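Local structure of CRISPR-associated endoribonuclease Cas2 2 (3EXC) at residues Lys5-Asp11 and Ile64-Leu70; Lys20-Asn24 and Val53-Val58. The protein cuts single-stranded RNA as a magnesium-dependent endoribonuclease of the CRISPR antiviral defence system, acting as a homodimer. The protein carries 2 engineered substitutions. All coordinates share one frame; numbering follows the deposited sequence.

In the fold
Cas2 illustrates how a ferredoxin-like fold is built in two layers: contact 1 joins the neighbouring strands 5-11 and 64-70 of the sheet, and contact 2 joins the two helices, 15-27 and 47-57, that lie on one side of it. Along the chain, contact 2 is nested inside the loop that contact 1 closes, and their centres are 13 Å apart. The layers meet where Tyr10 CG packs on Leu21 CD2 at 3.5 Å and Val65 CG2 on Val54 CG1 at 3.6 Å. Asp11, the predicted catalytic magnesium ligand, ends strand 5-11. The side chain of Val58 is about 9 Å from that of Asp11. Both contacts also touch the second subunit.

Contact 1: Lys5-Asp11 and Ile64-Leu70; sequences KLLVVYD and IVHIIPL. With NA (sodium ion), chain C.
Strands Lys5-Asp11 and Ile64-Leu70 run antiparallel and are joined from end to end by eight backbone hydrogen bonds, two for each of the pairs Lys5-Leu70, Leu7-Ile68, Val9-His66 and Asp11-Ile64. The two bonds of the Val9-His66 pair measure 3.0 Å from Val9 N to His66 O and 2.9 Å from His66 N to Val9 O. At the intervening non-hydrogen-bonded pairs, CA-H...O contacts such as Val8 CA to His66 O, 3.3 Å, supplement the pairing.

Apolar contacts occupy both faces. Toward the helices, Val8 CG1 meets Val65 CG1 at 3.7 Å, each methyl anti to its own backbone N, and Val65 CG2 rests against Tyr10 CB at 3.7 Å. Farther along this face, Leu6 CD2 lies beside Ile67 CG2. On the other face Leu70 crosses Leu7 at about a right angle. Its chi1 of 55° brings CD2 across to strand 5-11, against Leu6 CA and 4.0 Å from Leu7 CG.

The polar groups of Asp11 and His66 are bound by the second subunit. Asp11 OD2 lies 3.6 Å from Ile64 CD1 but is hydrogen-bonded to Arg35 N of the second subunit, and His66 ND1 to Gln34 NE2 of that subunit. Lys5 NZ instead forms salt bridges with Glu39 and Asp41, and Lys5 makes a cation-pi contact with Trp75. A sodium ion is bound by Tyr10 O at 2.8 Å, by two waters and by Gln34 OE1 of the second subunit. This is the pairing of inner strand 5-11 with edge strand 64-70 in a Cas2 ferredoxin-like sheet, the edge along which the sheet runs on into the partner subunit, with the predicted magnesium-binding Asp11 at the dimer interface.

Contact 2: Lys20-Asn24 and Val53-Val58; sequences KLANN and VVKLIV
Ile57 reaches from helix 47-57 across to helix 15-27 and meets three side chains there. Its CG2 methyl approaches Leu21 CB at 4.0 Å, while the CG1 branch, anti to the carbonyl carbon (chi1 -71°), carries CD1 over the helix backbone to 3.9 Å from Leu21 CA. The same CD1 of Ile57 comes within 3.9 Å of Asn24 CB. Lys20 lies obliquely across Ile57 with the aliphatic part of its chain, CD facing Ile57 CG1 at 4.1 Å.

The short helical segments run nearly antiparallel, at 162°, with axes 10.2 Å apart, as suits the paired helices that cover one face of a ferredoxin-like sheet. Leu21 extends to the sheet side of the pair: from a CG anti to the backbone N (chi1 -177°), its two methyls part, CD1 going to Val54 CG2 at 4.0 Å and CD2 to Val58 CG1, also at 4.0 Å. On the sheet side of this fork lie Tyr10 and Val65, and Ile81 of the second subunit packs on Val54 and Val58. Farther along the helices, Val53 CG1 lies 4.0 Å from Asn24 CB.

Contact 1: Lys5-Asp11 and Ile64-Leu70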
loop_
_atom_site.group_PDB
_atom_site.type_symbol
_atom_site.label_atom_id
_atom_site.label_comp_id
_atom_site.label_asym_id
_atom_site.label_seq_id
_atom_site.Cartn_x
_atom_site.Cartn_y
_atom_site.Cartn_z
ATOM N N LYS A 5 -11.667 6.927 -5.038
ATOM C CA LYS A 5 -10.379 7.161 -4.414
ATOM C C LYS A 5 -9.220 6.543 -5.169
ATOM O O LYS A 5 -9.380 5.737 -6.081
ATOM C CB LYS A 5 -10.357 6.562 -3.020
ATOM C CG LYS A 5 -11.491 6.972 -2.250
ATOM C CD LYS A 5 -10.958 7.510 -1.005
ATOM C CE LYS A 5 -11.015 9.005 -1.026
ATOM N NZ LYS A 5 -9.852 9.360 -0.233
ATOM N N LEU A 6 -8.017 6.872 -4.750
ATOM C CA LEU A 6 -6.910 6.056 -5.147
ATOM C C LEU A 6 -5.894 6.020 -4.118
ATOM O O LEU A 6 -5.844 6.882 -3.272
ATOM C CB LEU A 6 -6.332 6.483 -6.494
ATOM C CG LEU A 6 -5.892 7.882 -6.749
ATOM C CD1 LEU A 6 -4.757 8.149 -5.863
ATOM C CD2 LEU A 6 -5.453 7.826 -8.189
ATOM N N LEU A 7 -5.129 4.939 -4.148
ATOM C CA LEU A 7 -3.989 4.706 -3.279
ATOM C C LEU A 7 -2.760 4.691 -4.146
ATOM O O LEU A 7 -2.786 4.105 -5.250
ATOM C CB LEU A 7 -3.987 3.296 -2.735
ATOM C CG LEU A 7 -5.102 2.941 -1.829
ATOM C CD1 LEU A 7 -4.907 1.419 -1.563
ATOM C CD2 LEU A 7 -4.804 3.767 -0.604
ATOM N N VAL A 8 -1.704 5.290 -3.628
ATOM C CA VAL A 8 -0.410 5.136 -4.230
ATOM C C VAL A 8 0.432 4.490 -3.157
ATOM O O VAL A 8 0.586 5.047 -2.064
ATOM C CB VAL A 8 0.187 6.490 -4.523
ATOM C CG1 VAL A 8 1.552 6.322 -5.146
ATOM C CG2 VAL A 8 -0.739 7.175 -5.478
ATOM N N VAL A 9 0.983 3.340 -3.465
ATOM C CA VAL A 9 1.843 2.617 -2.593
ATOM C C VAL A 9 3.193 2.489 -3.290
ATOM O O VAL A 9 3.306 2.007 -4.423
ATOM C CB VAL A 9 1.224 1.192 -2.353
ATOM C CG1 VAL A 9 2.069 0.349 -1.407
ATOM C CG2 VAL A 9 -0.169 1.357 -1.740
ATOM N N TYR A 10 4.272 2.824 -2.607
ATOM C CA TYR A 10 5.588 2.755 -3.278
ATOM C C TYR A 10 6.712 1.978 -2.508
ATOM O O TYR A 10 6.708 1.800 -1.241
ATOM C CB TYR A 10 6.033 4.158 -3.731
ATOM C CG TYR A 10 6.003 5.207 -2.656
ATOM C CD1 TYR A 10 4.848 5.931 -2.397
ATOM C CD2 TYR A 10 7.145 5.487 -1.876
ATOM C CE1 TYR A 10 4.816 6.897 -1.349
ATOM C CE2 TYR A 10 7.124 6.457 -0.853
ATOM C CZ TYR A 10 5.940 7.153 -0.617
ATOM O OH TYR A 10 5.873 8.111 0.366
ATOM N N ASP A 11 7.703 1.545 -3.284
ATOM C CA ASP A 11 8.844 0.810 -2.799
ATOM C C ASP A 11 9.993 1.473 -3.591
ATOM O O ASP A 11 10.323 1.122 -4.742
ATOM C CB ASP A 11 8.583 -0.685 -3.096
ATOM C CG ASP A 11 9.824 -1.580 -2.930
ATOM O OD1 ASP A 11 10.941 -1.042 -2.633
ATOM O OD2 ASP A 11 9.683 -2.845 -3.143
ATOM N N ILE A 64 9.154 0.234 -7.469
ATOM C CA ILE A 64 7.809 -0.255 -7.784
ATOM C C ILE A 64 6.847 0.714 -7.155
ATOM O O ILE A 64 7.013 1.066 -6.000
ATOM C CB ILE A 64 7.466 -1.638 -7.193
ATOM C CG1 ILE A 64 8.506 -2.677 -7.561
ATOM C CG2 ILE A 64 6.183 -2.166 -7.810
ATOM C CD1 ILE A 64 8.642 -3.811 -6.502
ATOM N N VAL A 65 5.824 1.131 -7.904
ATOM C CA VAL A 65 4.767 1.979 -7.430
ATOM C C VAL A 65 3.459 1.405 -7.938
ATOM O O VAL A 65 3.324 1.074 -9.127
ATOM C CB VAL A 65 4.921 3.419 -7.939
ATOM C CG1 VAL A 65 3.789 4.297 -7.338
ATOM C CG2 VAL A 65 6.252 4.056 -7.440
ATOM N N HIS A 66 2.485 1.263 -7.054
ATOM C CA HIS A 66 1.181 0.828 -7.455
ATOM C C HIS A 66 0.211 1.972 -7.325
ATOM O O HIS A 66 0.198 2.675 -6.319
ATOM C CB HIS A 66 0.737 -0.192 -6.483
ATOM C CG HIS A 66 1.199 -1.538 -6.837
ATOM N ND1 HIS A 66 2.508 -1.929 -6.653
ATOM C CD2 HIS A 66 0.559 -2.581 -7.430
ATOM C CE1 HIS A 66 2.667 -3.154 -7.144
ATOM N NE2 HIS A 66 1.500 -3.577 -7.611
ATOM N N ILE A 67 -0.541 2.236 -8.381
ATOM C CA ILE A 67 -1.559 3.265 -8.323
ATOM C C ILE A 67 -2.863 2.526 -8.522
ATOM O O ILE A 67 -3.097 1.905 -9.582
ATOM C CB ILE A 67 -1.405 4.271 -9.423
ATOM C CG1 ILE A 67 -0.020 4.973 -9.332
ATOM C CG2 ILE A 67 -2.661 5.238 -9.437
ATOM C CD1 ILE A 67 0.345 5.728 -10.638
ATOM N N ILE A 68 -3.661 2.534 -7.460
ATOM C CA ILE A 68 -4.782 1.619 -7.320
ATOM C C ILE A 68 -6.069 2.403 -7.091
ATOM O O ILE A 68 -6.156 3.107 -6.104
ATOM C CB ILE A 68 -4.591 0.717 -6.109
ATOM C CG1 ILE A 68 -3.316 -0.144 -6.293
ATOM C CG2 ILE A 68 -5.804 -0.252 -5.987
ATOM C CD1 ILE A 68 -2.867 -0.792 -5.045
ATOM N N PRO A 69 -7.061 2.297 -8.013
ATOM C CA PRO A 69 -8.381 2.953 -7.796
ATOM C C PRO A 69 -9.223 2.154 -6.809
ATOM O O PRO A 69 -9.138 0.928 -6.822
ATOM C CB PRO A 69 -9.044 2.880 -9.196
ATOM C CG PRO A 69 -8.402 1.592 -9.833
ATOM C CD PRO A 69 -6.988 1.539 -9.290
ATOM N N LEU A 70 -9.964 2.799 -5.910
ATOM C CA LEU A 70 -10.974 2.083 -5.179
ATOM C C LEU A 70 -12.195 2.903 -4.928
ATOM O O LEU A 70 -12.143 4.085 -5.105
ATOM C CB LEU A 70 -10.445 1.533 -3.901
ATOM C CG LEU A 70 -9.790 2.440 -2.916
ATOM C CD1 LEU A 70 -9.341 1.485 -1.874
ATOM C CD2 LEU A 70 -8.651 3.084 -3.579
HETATM NA NA NA C . 6.042 -0.721 -0.185
HETATM O O HOH W 1 4.064 0.305 1.537
HETATM O O HOH W 2 8.056 0.364 1.290
#

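Contact 2: Lys20-Asn24 and Val53-Val58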
loop_
_atom_site.group_PDB
_atom_site.type_symbol
_atom_site.label_atom_id
_atom_site.label_comp_id
_atom_site.label_asym_id
_atom_site.label_seq_id
_atom_site.Cartn_x
_atom_site.Cartn_y
_atom_site.Cartn_z
ATOM N N LYS A 20 11.395 13.028 -2.298
ATOM C CA LYS A 20 10.923 13.779 -3.456
ATOM C C LYS A 20 9.515 13.320 -3.852
ATOM O O LYS A 20 8.629 14.144 -4.076
ATOM C CB LYS A 20 11.836 13.559 -4.614
ATOM C CG LYS A 20 11.680 14.594 -5.720
ATOM C CD LYS A 20 12.771 14.416 -6.824
ATOM C CE LYS A 20 13.164 15.711 -7.426
ATOM N NZ LYS A 20 14.341 15.548 -8.313
ATOM N N LEU A 21 9.309 12.007 -3.935
ATOM C CA LEU A 21 7.980 11.439 -4.309
ATOM C C LEU A 21 6.916 11.787 -3.276
ATOM O O LEU A 21 5.898 12.321 -3.640
ATOM C CB LEU A 21 8.059 9.920 -4.507
ATOM C CG LEU A 21 6.759 9.252 -4.958
ATOM C CD1 LEU A 21 6.356 9.732 -6.327
ATOM C CD2 LEU A 21 6.944 7.741 -4.956
ATOM N N ALA A 22 7.208 11.564 -1.988
ATOM C CA ALA A 22 6.296 11.926 -0.881
ATOM C C ALA A 22 5.938 13.391 -1.001
ATOM O O ALA A 22 4.767 13.744 -0.909
ATOM C CB ALA A 22 6.900 11.640 0.479
ATOM N N ASN A 23 6.935 14.233 -1.258
ATOM C CA ASN A 23 6.708 15.689 -1.370
ATOM C C ASN A 23 5.795 16.023 -2.512
ATOM O O ASN A 23 4.916 16.882 -2.374
ATOM C CB ASN A 23 8.015 16.484 -1.585
ATOM C CG ASN A 23 8.851 16.596 -0.327
ATOM O OD1 ASN A 23 8.415 16.187 0.776
ATOM N ND2 ASN A 23 10.077 17.089 -0.479
ATOM N N ASN A 24 6.035 15.372 -3.650
ATOM C CA ASN A 24 5.191 15.597 -4.828
ATOM C C ASN A 24 3.776 15.061 -4.780
ATOM O O ASN A 24 2.832 15.708 -5.238
ATOM C CB ASN A 24 5.901 15.157 -6.069
ATOM C CG ASN A 24 6.869 16.226 -6.547
ATOM O OD1 ASN A 24 8.059 16.244 -6.146
ATOM N ND2 ASN A 24 6.337 17.187 -7.332
ATOM N N VAL A 53 4.433 12.216 -12.923
ATOM C CA VAL A 53 5.237 12.511 -11.739
ATOM C C VAL A 53 5.955 11.303 -11.174
ATOM O O VAL A 53 7.161 11.341 -10.904
ATOM C CB VAL A 53 4.354 13.097 -10.631
ATOM C CG1 VAL A 53 4.970 12.917 -9.189
ATOM C CG2 VAL A 53 3.976 14.529 -10.966
ATOM N N VAL A 54 5.218 10.220 -10.962
ATOM C CA VAL A 54 5.825 9.058 -10.406
ATOM C C VAL A 54 6.933 8.578 -11.323
ATOM O O VAL A 54 8.032 8.355 -10.881
ATOM C CB VAL A 54 4.760 7.964 -10.183
ATOM C CG1 VAL A 54 5.445 6.659 -9.843
ATOM C CG2 VAL A 54 3.784 8.379 -9.074
ATOM N N LYS A 55 6.656 8.433 -12.617
ATOM C CA LYS A 55 7.696 7.920 -13.557
ATOM C C LYS A 55 9.001 8.769 -13.587
ATOM O O LYS A 55 10.125 8.228 -13.722
ATOM C CB LYS A 55 7.167 7.786 -14.994
ATOM C CG LYS A 55 6.097 6.708 -15.247
ATOM C CD LYS A 55 5.758 6.650 -16.765
ATOM C CE LYS A 55 4.731 5.539 -17.015
ATOM N NZ LYS A 55 5.319 4.131 -17.102
ATOM N N LEU A 56 8.852 10.086 -13.458
ATOM C CA LEU A 56 9.997 10.986 -13.579
ATOM C C LEU A 56 10.843 10.876 -12.323
ATOM O O LEU A 56 12.063 11.012 -12.393
ATOM C CB LEU A 56 9.531 12.408 -13.819
ATOM C CG LEU A 56 8.860 12.755 -15.169
ATOM C CD1 LEU A 56 8.307 14.177 -15.270
ATOM C CD2 LEU A 56 9.795 12.576 -16.345
ATOM N N ILE A 57 10.225 10.569 -11.186
ATOM C CA ILE A 57 10.958 10.584 -9.923
ATOM C C ILE A 57 11.608 9.239 -9.596
ATOM O O ILE A 57 12.725 9.189 -9.117
ATOM C CB ILE A 57 10.041 11.007 -8.708
ATOM C CG1 ILE A 57 9.696 12.498 -8.806
ATOM C CG2 ILE A 57 10.767 10.723 -7.326
ATOM C CD1 ILE A 57 8.513 12.878 -7.906
ATOM N N VAL A 58 10.874 8.146 -9.766
ATOM C CA VAL A 58 11.409 6.895 -9.286
ATOM C C VAL A 58 12.339 6.300 -10.347
ATOM O O VAL A 58 12.225 6.656 -11.542
ATOM C CB VAL A 58 10.281 5.887 -8.946
ATOM C CG1 VAL A 58 9.301 6.543 -7.920
ATOM C CG2 VAL A 58 9.592 5.374 -10.225
#